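Side-chain contacts in putative aspartyl-tRNA synthetase (Leishmania major, PDB 6OD8), which probably catalyses the ATP-dependent attachment of L-aspartate to tRNA(Asp), releasing AMP and diphosphate: residues 330-335 with 399-404; 337-342 with 361-366; 386-391 with 408-413; 435-438 with 442-445. All coordinates share one frame; numbering follows the deposited sequence.

Contact 1 of 4, residues 330-335 with 399-404; sequences VAESLF and MLRINY. With EDO (1,2-ethanediol), chain H.
A buried ion pair joins E332 to R401 with its two flat groups strongly twisted, the carboxylate and guanidinium planes standing 52° apart. The grip is side-on and two-pronged: NE of R401 donates to OE2 of E332 at 2.8 Å, while NH2 of R401 donates to OE1 of E332, also at 2.8 Å. The twist shows in how each oxygen is reached. OE2 is met on its syn side, whereas OE1 is approached from well above the carboxylate plane (49°) although it lies in the plane of the guanidinium. Both chains are extended, R401 from CG to NE and E332 beyond CG, and they meet between strand and helix. A water donates to OE1 of E332 (2.8 Å) and to the backbone O of M399, tying the acid to the backbone of segment 399-404 as well. NH2 of R401 also bridges to D329, and the arginine charge is thus shared between two acids of one helix. M399 lies against the helix backbone, its SD 3.3 Å from the O of E332; the bend at chi3 (78°) turns CE toward CB of F335, 4.2 Å away. An ethanediol, probably from the crystallisation liquor, donates from O2 to OG of S333 (3.0 Å) and rests its C1 on CB of E332. Helix 325-342 thereby lies against the sheet, with E332 also touching I447 and M475, while L400 and I402, alternating with R401 along strand 400-403, pack on helix 427-441.

Contact 2 of 4, residues 337-342 with 361-366; sequences YIFERL and LVWKLT. With EDO (1,2-ethanediol), chain I.
F339 packs against both W363 and L361, meeting each with a different part of its side chain. Its CB sits squarely over the indole, 3.4 Å from the centroid of the six-membered ring of W363 and only 7° off the normal, a CH-pi contact. W363 presents this face with CG lying between its backbone N and carbonyl carbon (chi1 68°). CG of F339 still lies near CD2 of W363, and beyond it CD2 of F339 approaches CG of W363 at 3.5 Å; the phenyl and the five-membered ring meet obliquely, their planes 54° apart. Farther out, CE2 and CZ come under L361, whose CD2 lies 3.6 Å from CZ of F339 and covers one face of the phenyl, 3.8 Å from its centroid. Beside this apolar packing, CZ2 of W363 reaches the backbone N of E340 at 3.7 Å, and a water links OE1 of E340 to NZ of K364, which also bonds to O of D396. NE1 of W363 is held by OD1 of N336, about one turn before F339 on helix 325-342. The chemistry implies a grip made mainly by CH-pi and apolar contacts, with the opposite charges of E340 and K364 joined through solvent at its margin.

Contact 3 of 4, residues 386-391 with 408-413; sequences DKFQAR and IELLNT. With EDO (1,2-ethanediol), chain E.
Apolar and CH-pi contacts of F388 with L410, T413 and E409 carry the whole join, with no hydrogen bond crossing from loop to helix. The phenyl reaches over the last turn of helix 404-412, where its CE1 comes within 3.5 Å of CA of L410. The L410 side chain crosses that of F388 at about a right angle. CG of L410 stands anti to the backbone N (chi1 179°), and CD1 is thereby brought over one face of the ring, 4.0 Å from the F388 centroid and offset toward the rim. At the ring edge, CG2 of T413 meets CZ of F388 at 3.9 Å, while CB of E409 touches CE1 more loosely.

Hydrogen bonds instead fix each partner from within. In segment 408-413, OG1 of T413 donates to O of L410 at 2.6 Å, in the carbonyl plane. In the loop, the D386 carboxylate holds two backbone groups: OD1 of D386 accepts from N of F388 (3.1 Å), and OD2 of D386 from N of A390 (2.9 Å). NE2 of Q389 joins its own backbone N in bonding to O of D386.

The same carboxylate also reaches helix 427-441, by a salt bridge to R440 and a hydrogen bond to Y441. The loop thus combines an Asx turn with a type I beta turn from D386 to Q389, set just ahead of strand 391-392 and presenting F388 to the helix that follows strand 400-403.

Contact 4 of 4, residues 435-438 with 442-445; sequences KLVK and GTDF. With EDO (1,2-ethanediol), chain K.
The C-terminal end of helix 427-441 is closed by a glycine: G442, with positive phi (83°), is the first residue to leave helical geometry. Its N lies 2.8 Å from O of K438 and farther from O of V437, and both hydrogen bonds are weak because the N-H points at neither carbonyl well. CA of G442 adds a CA-H...O contact to the same O of K438. Beyond the glycine the chain runs across the end of the helix, and O of T443 faces CA of K438 at 3.5 Å in a second contact of this kind. This crossing segment is the link from helix 427-441 into strand 445-449 of the large sheet of the class II synthetase catalytic domain. N of T443 is buried here without a partner in the model.

Over the link arches K438. Its CG is anti to the backbone N (chi1 180°); the bend at chi2 brings CD within 3.5 Å of O of T443, and the bend at chi4 turns NZ to OD1 of D444 at 2.8 Å. This salt bridge uses the syn side of the carboxylate, 17° out of its plane. OD1 of D444 also accepts from O2 of an ethanediol (2.7 Å), probably from the crystallisation liquor, while OD2 takes N of V362. Beneath, CG1 of V437 and CG2 of T443 lie side by side at 4.0 Å, and both residues also pack on L400 of strand 400-403.

Along the chain, helix 325-342 opens two loops in turn: its 330-335 segment begins contact 1 and its 337-342 segment begins contact 2. Contact 2 closes first, at 361-366, and is nested within the loop that contact 1 closes at 399-404. Contact 3 opens at 386-391, inside that loop, but closes beyond it at 408-413, so contacts 1 and 3 cross; R391 and R401 also pair through their backbones. Contact 4 follows in series, a short closure at the end of helix 427-441. Its 442-445 segment meets 361-366 through V362, while V437 reaches L400 and L410, uniting all four around the part of the large sheet that holds strands 400-403 and 445-449.

Contact 1 of 4, residues 330-335 with 399-404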
loop_
_atom_site.group_PDB
_atom_site.type_symbol
_atom_site.label_atom_id
_atom_site.label_comp_id
_atom_site.label_asym_id
_atom_site.label_seq_id
_atom_site.Cartn_x
_atom_site.Cartn_y
_atom_site.Cartn_z
ATOM N N VAL A 330 -13.598 15.164 -2.940
ATOM C CA VAL A 330 -12.688 14.065 -3.278
ATOM C C VAL A 330 -13.139 12.772 -2.613
ATOM O O VAL A 330 -13.187 11.719 -3.247
ATOM C CB VAL A 330 -11.240 14.431 -2.894
ATOM C CG1 VAL A 330 -10.336 13.198 -2.837
ATOM C CG2 VAL A 330 -10.689 15.453 -3.926
ATOM N N ALA A 331 -13.490 12.842 -1.329
ATOM C CA ALA A 331 -13.897 11.649 -0.581
ATOM C C ALA A 331 -15.127 10.992 -1.200
ATOM O O ALA A 331 -15.201 9.762 -1.292
ATOM C CB ALA A 331 -14.162 12.033 0.878
ATOM N N GLU A 332 -16.115 11.795 -1.617
ATOM C CA GLU A 332 -17.313 11.216 -2.224
ATOM C C GLU A 332 -17.006 10.599 -3.581
ATOM O O GLU A 332 -17.545 9.536 -3.928
ATOM C CB GLU A 332 -18.404 12.278 -2.376
ATOM C CG GLU A 332 -19.065 12.669 -1.074
ATOM C CD GLU A 332 -20.042 13.821 -1.251
ATOM O OE1 GLU A 332 -20.004 14.465 -2.323
ATOM O OE2 GLU A 332 -20.847 14.085 -0.328
ATOM N N SER A 333 -16.214 11.291 -4.396
ATOM C CA SER A 333 -15.845 10.732 -5.690
ATOM C C SER A 333 -15.030 9.459 -5.505
ATOM O O SER A 333 -15.169 8.506 -6.283
ATOM C CB SER A 333 -15.048 11.758 -6.506
ATOM O OG SER A 333 -15.824 12.917 -6.764
ATOM N N LEU A 334 -14.188 9.432 -4.465
ATOM C CA LEU A 334 -13.381 8.245 -4.173
ATOM C C LEU A 334 -14.270 7.061 -3.811
ATOM O O LEU A 334 -14.087 5.945 -4.316
ATOM C CB LEU A 334 -12.402 8.557 -3.028
ATOM C CG LEU A 334 -11.741 7.383 -2.325
ATOM C CD1 LEU A 334 -10.768 6.706 -3.279
ATOM C CD2 LEU A 334 -10.999 7.831 -1.060
ATOM N N PHE A 335 -15.239 7.282 -2.926
ATOM C CA PHE A 335 -16.116 6.174 -2.558
ATOM C C PHE A 335 -16.971 5.747 -3.746
ATOM O O PHE A 335 -17.198 4.554 -3.939
ATOM C CB PHE A 335 -16.987 6.549 -1.343
ATOM C CG PHE A 335 -16.343 6.235 -0.001
ATOM C CD1 PHE A 335 -16.384 4.948 0.521
ATOM C CD2 PHE A 335 -15.708 7.223 0.726
ATOM C CE1 PHE A 335 -15.786 4.650 1.743
ATOM C CE2 PHE A 335 -15.114 6.936 1.954
ATOM C CZ PHE A 335 -15.166 5.654 2.466
ATOM N N MET A 399 -24.828 11.687 -4.065
ATOM C CA MET A 399 -24.475 11.234 -2.725
ATOM C C MET A 399 -24.947 12.236 -1.677
ATOM O O MET A 399 -24.601 13.425 -1.736
ATOM C CB MET A 399 -22.970 10.970 -2.642
ATOM C CG MET A 399 -22.633 9.708 -3.445
ATOM S SD MET A 399 -20.856 9.449 -3.728
ATOM C CE MET A 399 -20.399 8.826 -2.161
ATOM N N LEU A 400 -25.719 11.732 -0.709
ATOM C CA LEU A 400 -26.498 12.562 0.213
ATOM C C LEU A 400 -25.640 13.224 1.296
ATOM O O LEU A 400 -24.827 12.569 1.952
ATOM C CB LEU A 400 -27.576 11.702 0.873
ATOM C CG LEU A 400 -28.557 12.404 1.794
ATOM C CD1 LEU A 400 -29.452 13.224 0.892
ATOM C CD2 LEU A 400 -29.357 11.351 2.555
ATOM N N ARG A 401 -25.868 14.522 1.505
ATOM C CA ARG A 401 -25.250 15.316 2.563
ATOM C C ARG A 401 -26.378 15.927 3.377
ATOM O O ARG A 401 -27.312 16.476 2.794
ATOM C CB ARG A 401 -24.383 16.446 1.991
ATOM C CG ARG A 401 -23.303 16.015 1.027
ATOM C CD ARG A 401 -22.490 17.218 0.558
ATOM N NE ARG A 401 -21.459 16.835 -0.410
ATOM C CZ ARG A 401 -20.600 17.690 -0.958
ATOM N NH1 ARG A 401 -20.642 18.978 -0.623
ATOM N NH2 ARG A 401 -19.704 17.257 -1.844
ATOM N N ILE A 402 -26.315 15.802 4.708
ATOM C CA ILE A 402 -27.272 16.436 5.613
ATOM C C ILE A 402 -26.462 17.178 6.662
ATOM O O ILE A 402 -25.536 16.613 7.253
ATOM C CB ILE A 402 -28.234 15.427 6.282
ATOM C CG1 ILE A 402 -28.967 14.591 5.228
ATOM C CG2 ILE A 402 -29.277 16.157 7.167
ATOM C CD1 ILE A 402 -29.875 13.524 5.826
ATOM N N ASN A 403 -26.790 18.447 6.861
ATOM C CA ASN A 403 -26.186 19.211 7.943
ATOM C C ASN A 403 -26.454 18.531 9.284
ATOM O O ASN A 403 -27.544 17.996 9.523
ATOM C CB ASN A 403 -26.755 20.631 7.933
ATOM C CG ASN A 403 -26.339 21.416 9.133
ATOM O OD1 ASN A 403 -27.034 21.439 10.148
ATOM N ND2 ASN A 403 -25.194 22.061 9.041
ATOM N N TYR A 404 -25.450 18.565 10.163
ATOM C CA TYR A 404 -25.547 17.944 11.478
ATOM C C TYR A 404 -26.795 18.398 12.243
ATOM O O TYR A 404 -27.471 17.583 12.890
ATOM C CB TYR A 404 -24.281 18.265 12.282
ATOM C CG TYR A 404 -24.178 17.522 13.591
ATOM C CD1 TYR A 404 -23.512 16.311 13.660
ATOM C CD2 TYR A 404 -24.736 18.042 14.768
ATOM C CE1 TYR A 404 -23.408 15.619 14.851
ATOM C CE2 TYR A 404 -24.634 17.356 15.972
ATOM C CZ TYR A 404 -23.972 16.146 16.004
ATOM O OH TYR A 404 -23.859 15.440 17.183
HETATM C C1 EDO H . -19.205 13.629 -5.476
HETATM O O1 EDO H . -19.106 13.282 -6.867
HETATM C C2 EDO H . -18.690 15.037 -5.215
HETATM O O2 EDO H . -17.501 15.266 -5.979
HETATM O O HOH W 1 -22.741 14.578 -3.060
#

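Contact 2 of 4, residues 337-342 with 361-366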
loop_
_atom_site.group_PDB
_atom_site.type_symbol
_atom_site.label_atom_id
_atom_site.label_comp_id
_atom_site.label_asym_id
_atom_site.label_seq_id
_atom_site.Cartn_x
_atom_site.Cartn_y
_atom_site.Cartn_z
ATOM N N TYR A 337 -16.169 5.827 -6.900
ATOM C CA TYR A 337 -15.288 5.045 -7.763
ATOM C C TYR A 337 -15.132 3.622 -7.242
ATOM O O TYR A 337 -15.225 2.650 -8.003
ATOM C CB TYR A 337 -13.931 5.756 -7.825
ATOM C CG TYR A 337 -12.845 5.120 -8.676
ATOM C CD1 TYR A 337 -12.612 5.561 -9.975
ATOM C CD2 TYR A 337 -12.005 4.138 -8.153
ATOM C CE1 TYR A 337 -11.582 5.010 -10.758
ATOM C CE2 TYR A 337 -10.979 3.575 -8.929
ATOM C CZ TYR A 337 -10.777 4.016 -10.231
ATOM O OH TYR A 337 -9.756 3.469 -11.008
ATOM N N ILE A 338 -14.867 3.487 -5.941
ATOM C CA ILE A 338 -14.653 2.171 -5.340
ATOM C C ILE A 338 -15.915 1.321 -5.457
ATOM O O ILE A 338 -15.873 0.176 -5.925
ATOM C CB ILE A 338 -14.189 2.324 -3.878
ATOM C CG1 ILE A 338 -12.787 2.944 -3.840
ATOM C CG2 ILE A 338 -14.210 0.983 -3.123
ATOM C CD1 ILE A 338 -12.287 3.315 -2.443
ATOM N N PHE A 339 -17.054 1.868 -5.035
ATOM C CA PHE A 339 -18.301 1.108 -5.019
ATOM C C PHE A 339 -18.707 0.688 -6.419
ATOM O O PHE A 339 -19.211 -0.425 -6.629
ATOM C CB PHE A 339 -19.428 1.963 -4.399
ATOM C CG PHE A 339 -19.282 2.205 -2.921
ATOM C CD1 PHE A 339 -18.616 1.299 -2.118
ATOM C CD2 PHE A 339 -19.851 3.343 -2.329
ATOM C CE1 PHE A 339 -18.500 1.514 -0.756
ATOM C CE2 PHE A 339 -19.751 3.565 -0.973
ATOM C CZ PHE A 339 -19.061 2.650 -0.175
ATOM N N GLU A 340 -18.532 1.581 -7.389
ATOM C CA GLU A 340 -18.887 1.239 -8.764
ATOM C C GLU A 340 -18.035 0.093 -9.297
ATOM O O GLU A 340 -18.537 -0.769 -10.029
ATOM C CB GLU A 340 -18.751 2.489 -9.631
ATOM C CG GLU A 340 -18.699 2.283 -11.113
ATOM C CD GLU A 340 -18.398 3.592 -11.840
ATOM O OE1 GLU A 340 -18.918 4.648 -11.397
ATOM O OE2 GLU A 340 -17.628 3.565 -12.830
ATOM N N ARG A 341 -16.765 0.038 -8.908
ATOM C CA ARG A 341 -15.904 -1.039 -9.385
ATOM C C ARG A 341 -16.086 -2.321 -8.570
ATOM O O ARG A 341 -16.043 -3.425 -9.130
ATOM C CB ARG A 341 -14.452 -0.554 -9.381
ATOM C CG ARG A 341 -14.216 0.296 -10.631
ATOM C CD ARG A 341 -12.966 1.121 -10.616
ATOM N NE ARG A 341 -12.935 1.952 -11.827
ATOM C CZ ARG A 341 -13.725 3.004 -12.048
ATOM N NH1 ARG A 341 -14.625 3.387 -11.140
ATOM N NH2 ARG A 341 -13.623 3.674 -13.192
ATOM N N LEU A 342 -16.321 -2.206 -7.259
ATOM C CA LEU A 342 -16.596 -3.407 -6.470
ATOM C C LEU A 342 -17.822 -4.133 -6.988
ATOM O O LEU A 342 -17.873 -5.369 -6.961
ATOM C CB LEU A 342 -16.776 -3.067 -4.992
ATOM C CG LEU A 342 -15.531 -2.665 -4.174
ATOM C CD1 LEU A 342 -15.989 -2.347 -2.754
ATOM C CD2 LEU A 342 -14.387 -3.739 -4.185
ATOM N N LEU A 361 -25.210 -2.791 -1.361
ATOM C CA LEU A 361 -25.213 -1.420 -0.877
ATOM C C LEU A 361 -25.801 -0.484 -1.922
ATOM O O LEU A 361 -25.489 -0.583 -3.116
ATOM C CB LEU A 361 -23.791 -0.978 -0.548
ATOM C CG LEU A 361 -23.646 0.314 0.255
ATOM C CD1 LEU A 361 -23.980 -0.028 1.697
ATOM C CD2 LEU A 361 -22.207 0.880 0.129
ATOM N N VAL A 362 -26.658 0.422 -1.462
ATOM C CA VAL A 362 -27.133 1.551 -2.257
ATOM C C VAL A 362 -26.426 2.783 -1.716
ATOM O O VAL A 362 -26.548 3.093 -0.528
ATOM C CB VAL A 362 -28.656 1.699 -2.176
ATOM C CG1 VAL A 362 -29.119 2.927 -2.962
ATOM C CG2 VAL A 362 -29.344 0.429 -2.712
ATOM N N TRP A 363 -25.645 3.460 -2.566
ATOM C CA TRP A 363 -24.931 4.648 -2.120
ATOM C C TRP A 363 -25.397 5.927 -2.812
ATOM O O TRP A 363 -24.953 7.006 -2.425
ATOM C CB TRP A 363 -23.403 4.465 -2.293
ATOM C CG TRP A 363 -22.866 4.403 -3.706
ATOM C CD1 TRP A 363 -22.292 5.418 -4.413
ATOM C CD2 TRP A 363 -22.813 3.247 -4.551
ATOM N NE1 TRP A 363 -21.893 4.967 -5.654
ATOM C CE2 TRP A 363 -22.229 3.647 -5.772
ATOM C CE3 TRP A 363 -23.222 1.919 -4.399
ATOM C CZ2 TRP A 363 -22.024 2.759 -6.827
ATOM C CZ3 TRP A 363 -23.033 1.039 -5.457
ATOM C CH2 TRP A 363 -22.439 1.464 -6.651
ATOM N N LYS A 364 -26.274 5.829 -3.811
ATOM C CA LYS A 364 -26.792 6.972 -4.557
ATOM C C LYS A 364 -28.283 7.133 -4.317
ATOM O O LYS A 364 -29.032 6.145 -4.328
ATOM C CB LYS A 364 -26.581 6.809 -6.069
ATOM C CG LYS A 364 -25.142 6.617 -6.534
ATOM C CD LYS A 364 -25.060 6.738 -8.055
ATOM C CE LYS A 364 -23.659 6.456 -8.557
ATOM N NZ LYS A 364 -23.501 6.863 -9.986
ATOM N N LEU A 365 -28.729 8.380 -4.164
ATOM C CA LEU A 365 -30.149 8.659 -4.345
ATOM C C LEU A 365 -30.528 8.480 -5.814
ATOM O O LEU A 365 -29.722 8.723 -6.715
ATOM C CB LEU A 365 -30.478 10.091 -3.904
ATOM C CG LEU A 365 -30.911 10.355 -2.462
ATOM C CD1 LEU A 365 -29.791 10.038 -1.526
ATOM C CD2 LEU A 365 -31.369 11.815 -2.280
ATOM N N THR A 366 -31.766 8.063 -6.060
ATOM C CA THR A 366 -32.258 8.083 -7.433
ATOM C C THR A 366 -32.569 9.522 -7.845
ATOM O O THR A 366 -32.849 10.370 -6.993
ATOM C CB THR A 366 -33.511 7.221 -7.598
ATOM O OG1 THR A 366 -34.599 7.813 -6.886
ATOM C CG2 THR A 366 -33.274 5.798 -7.091
HETATM C C1 EDO I . -15.526 -0.391 -13.759
HETATM O O1 EDO I . -15.123 0.296 -14.948
HETATM C C2 EDO I . -17.024 -0.217 -13.550
HETATM O O2 EDO I . -17.399 1.127 -13.864
HETATM O O HOH W 2 -21.002 5.019 -9.992
#

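Contact 3 of 4, residues 386-391 with 408-413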
loop_
_atom_site.group_PDB
_atom_site.type_symbol
_atom_site.label_atom_id
_atom_site.label_comp_id
_atom_site.label_asym_id
_atom_site.label_seq_id
_atom_site.Cartn_x
_atom_site.Cartn_y
_atom_site.Cartn_z
ATOM N N ASP A 386 -36.252 20.359 0.658
ATOM C CA ASP A 386 -36.344 19.272 1.625
ATOM C C ASP A 386 -36.411 19.813 3.048
ATOM O O ASP A 386 -35.644 20.706 3.419
ATOM C CB ASP A 386 -35.124 18.368 1.440
ATOM C CG ASP A 386 -34.966 17.308 2.526
ATOM O OD1 ASP A 386 -35.942 16.886 3.161
ATOM O OD2 ASP A 386 -33.817 16.879 2.736
ATOM N N LYS A 387 -37.341 19.269 3.840
ATOM C CA LYS A 387 -37.486 19.722 5.223
ATOM C C LYS A 387 -36.181 19.588 6.000
ATOM O O LYS A 387 -35.904 20.403 6.883
ATOM C CB LYS A 387 -38.603 18.949 5.930
ATOM N N PHE A 388 -35.358 18.587 5.687
ATOM C CA PHE A 388 -34.069 18.452 6.350
ATOM C C PHE A 388 -32.923 19.007 5.512
ATOM O O PHE A 388 -31.760 18.826 5.873
ATOM C CB PHE A 388 -33.850 16.988 6.746
ATOM C CG PHE A 388 -34.933 16.479 7.667
ATOM C CD1 PHE A 388 -34.933 16.832 9.007
ATOM C CD2 PHE A 388 -35.980 15.712 7.179
ATOM C CE1 PHE A 388 -35.950 16.401 9.863
ATOM C CE2 PHE A 388 -36.996 15.281 8.021
ATOM C CZ PHE A 388 -36.983 15.625 9.365
ATOM N N GLN A 389 -33.232 19.722 4.431
ATOM C CA GLN A 389 -32.249 20.542 3.715
ATOM C C GLN A 389 -31.087 19.707 3.203
ATOM O O GLN A 389 -29.936 20.141 3.213
ATOM C CB GLN A 389 -31.749 21.691 4.585
ATOM C CG GLN A 389 -32.832 22.744 4.808
ATOM C CD GLN A 389 -33.112 23.552 3.548
ATOM O OE1 GLN A 389 -32.321 24.412 3.171
ATOM N NE2 GLN A 389 -34.230 23.261 2.877
ATOM N N ALA A 390 -31.401 18.504 2.750
ATOM C CA ALA A 390 -30.374 17.645 2.194
ATOM C C ALA A 390 -29.971 18.109 0.797
ATOM O O ALA A 390 -30.734 18.755 0.068
ATOM C CB ALA A 390 -30.860 16.199 2.159
ATOM N N ARG A 391 -28.752 17.725 0.414
ATOM C CA ARG A 391 -28.148 18.139 -0.839
ATOM C C ARG A 391 -27.330 16.986 -1.392
ATOM O O ARG A 391 -26.796 16.170 -0.635
ATOM C CB ARG A 391 -27.192 19.329 -0.663
ATOM C CG ARG A 391 -27.849 20.661 -0.458
ATOM C CD ARG A 391 -26.770 21.722 -0.256
ATOM N NE ARG A 391 -27.332 23.074 -0.271
ATOM C CZ ARG A 391 -27.820 23.690 0.799
ATOM N NH1 ARG A 391 -27.819 23.071 1.979
ATOM N NH2 ARG A 391 -28.319 24.923 0.684
ATOM N N ILE A 408 -29.857 16.070 13.695
ATOM C CA ILE A 408 -30.466 16.108 15.020
ATOM C C ILE A 408 -31.979 16.208 14.892
ATOM O O ILE A 408 -32.726 15.518 15.600
ATOM C CB ILE A 408 -29.900 17.282 15.843
ATOM C CG1 ILE A 408 -28.416 17.084 16.165
ATOM C CG2 ILE A 408 -30.750 17.495 17.133
ATOM C CD1 ILE A 408 -28.139 15.982 17.158
ATOM N N GLU A 409 -32.458 17.091 14.010
ATOM C CA GLU A 409 -33.905 17.270 13.883
ATOM C C GLU A 409 -34.567 16.002 13.369
ATOM O O GLU A 409 -35.680 15.671 13.787
ATOM C CB GLU A 409 -34.222 18.442 12.952
ATOM C CG GLU A 409 -33.784 19.796 13.468
ATOM C CD GLU A 409 -33.982 20.884 12.431
ATOM O OE1 GLU A 409 -34.698 20.627 11.435
ATOM O OE2 GLU A 409 -33.415 21.987 12.605
ATOM N N LEU A 410 -33.890 15.280 12.471
ATOM C CA LEU A 410 -34.440 14.037 11.935
ATOM C C LEU A 410 -34.560 12.978 13.026
ATOM O O LEU A 410 -35.598 12.310 13.149
ATOM C CB LEU A 410 -33.571 13.539 10.779
ATOM C CG LEU A 410 -33.941 12.224 10.077
ATOM C CD1 LEU A 410 -35.394 12.233 9.623
ATOM C CD2 LEU A 410 -33.016 11.988 8.896
ATOM N N LEU A 411 -33.505 12.823 13.833
ATOM C CA LEU A 411 -33.580 11.943 14.994
ATOM C C LEU A 411 -34.730 12.334 15.902
ATOM O O LEU A 411 -35.465 11.470 16.389
ATOM C CB LEU A 411 -32.265 11.985 15.770
ATOM C CG LEU A 411 -31.172 11.085 15.219
ATOM C CD1 LEU A 411 -29.828 11.552 15.741
ATOM C CD2 LEU A 411 -31.468 9.653 15.647
ATOM N N ASN A 412 -34.903 13.631 16.133
ATOM C CA ASN A 412 -35.933 14.079 17.059
ATOM C C ASN A 412 -37.338 13.737 16.579
ATOM O O ASN A 412 -38.273 13.796 17.383
ATOM C CB ASN A 412 -35.810 15.598 17.305
ATOM C CG ASN A 412 -34.693 15.950 18.291
ATOM O OD1 ASN A 412 -34.248 15.104 19.064
ATOM N ND2 ASN A 412 -34.234 17.201 18.261
ATOM N N THR A 413 -37.526 13.376 15.304
ATOM C CA THR A 413 -38.881 13.022 14.883
ATOM C C THR A 413 -39.364 11.727 15.517
ATOM O O THR A 413 -40.575 11.510 15.604
ATOM C CB THR A 413 -38.996 12.897 13.359
ATOM O OG1 THR A 413 -38.174 11.833 12.890
ATOM C CG2 THR A 413 -38.633 14.204 12.659
HETATM C C1 EDO E . -25.027 19.998 4.166
HETATM O O1 EDO E . -23.938 19.792 3.265
HETATM C C2 EDO E . -26.320 19.470 3.547
HETATM O O2 EDO E . -26.961 20.484 2.766
#

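Contact 4 of 4, residues 435-438 with 442-445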
loop_
_atom_site.group_PDB
_atom_site.type_symbol
_atom_site.label_atom_id
_atom_site.label_comp_id
_atom_site.label_asym_id
_atom_site.label_seq_id
_atom_site.Cartn_x
_atom_site.Cartn_y
_atom_site.Cartn_z
ATOM N N LYS A 435 -31.017 4.396 9.741
ATOM C CA LYS A 435 -32.306 3.807 9.388
ATOM C C LYS A 435 -33.282 4.877 8.916
ATOM O O LYS A 435 -33.972 4.699 7.905
ATOM C CB LYS A 435 -32.886 3.029 10.576
ATOM N N LEU A 436 -33.356 6.001 9.640
ATOM C CA LEU A 436 -34.209 7.109 9.207
ATOM C C LEU A 436 -33.793 7.628 7.835
ATOM O O LEU A 436 -34.648 7.960 7.002
ATOM C CB LEU A 436 -34.176 8.242 10.240
ATOM C CG LEU A 436 -34.794 7.917 11.602
ATOM C CD1 LEU A 436 -34.544 9.017 12.653
ATOM C CD2 LEU A 436 -36.287 7.704 11.427
ATOM N N VAL A 437 -32.481 7.713 7.587
ATOM C CA VAL A 437 -31.990 8.155 6.284
ATOM C C VAL A 437 -32.351 7.145 5.203
ATOM O O VAL A 437 -32.756 7.519 4.093
ATOM C CB VAL A 437 -30.473 8.411 6.348
ATOM C CG1 VAL A 437 -29.883 8.512 4.931
ATOM C CG2 VAL A 437 -30.202 9.690 7.160
ATOM N N LYS A 438 -32.221 5.849 5.503
ATOM C CA LYS A 438 -32.562 4.842 4.502
ATOM C C LYS A 438 -34.044 4.900 4.164
ATOM O O LYS A 438 -34.429 4.840 2.989
ATOM C CB LYS A 438 -32.160 3.450 4.997
ATOM C CG LYS A 438 -32.475 2.290 4.030
ATOM C CD LYS A 438 -31.673 2.361 2.749
ATOM C CE LYS A 438 -31.950 1.141 1.843
ATOM N NZ LYS A 438 -31.533 -0.144 2.491
ATOM N N GLY A 442 -33.666 6.565 0.895
ATOM C CA GLY A 442 -33.437 5.342 0.136
ATOM C C GLY A 442 -31.998 4.932 -0.033
ATOM O O GLY A 442 -31.705 4.093 -0.894
ATOM N N THR A 443 -31.085 5.472 0.776
ATOM C CA THR A 443 -29.665 5.233 0.591
ATOM C C THR A 443 -29.041 4.698 1.873
ATOM O O THR A 443 -29.467 5.036 2.982
ATOM C CB THR A 443 -28.918 6.497 0.134
ATOM O OG1 THR A 443 -27.540 6.171 -0.089
ATOM C CG2 THR A 443 -29.027 7.602 1.175
ATOM N N ASP A 444 -28.044 3.828 1.692
ATOM C CA ASP A 444 -27.237 3.246 2.758
ATOM C C ASP A 444 -25.972 4.045 3.048
ATOM O O ASP A 444 -25.196 3.638 3.921
ATOM C CB ASP A 444 -26.798 1.806 2.399
ATOM C CG ASP A 444 -27.966 0.864 2.163
ATOM O OD1 ASP A 444 -28.914 0.841 2.974
ATOM O OD2 ASP A 444 -27.917 0.127 1.157
ATOM N N PHE A 445 -25.752 5.166 2.345
ATOM C CA PHE A 445 -24.527 5.954 2.431
ATOM C C PHE A 445 -24.876 7.432 2.518
ATOM O O PHE A 445 -25.645 7.926 1.693
ATOM C CB PHE A 445 -23.647 5.722 1.201
ATOM C CG PHE A 445 -22.290 6.385 1.292
ATOM C CD1 PHE A 445 -21.203 5.691 1.798
ATOM C CD2 PHE A 445 -22.111 7.703 0.906
ATOM C CE1 PHE A 445 -19.951 6.287 1.895
ATOM C CE2 PHE A 445 -20.863 8.301 1.012
ATOM C CZ PHE A 445 -19.788 7.597 1.506
HETATM C C1 EDO K . -29.079 1.903 7.587
HETATM O O1 EDO K . -30.092 1.021 8.075
HETATM C C2 EDO K . -29.035 1.868 6.073
HETATM O O2 EDO K . -28.391 0.671 5.622
#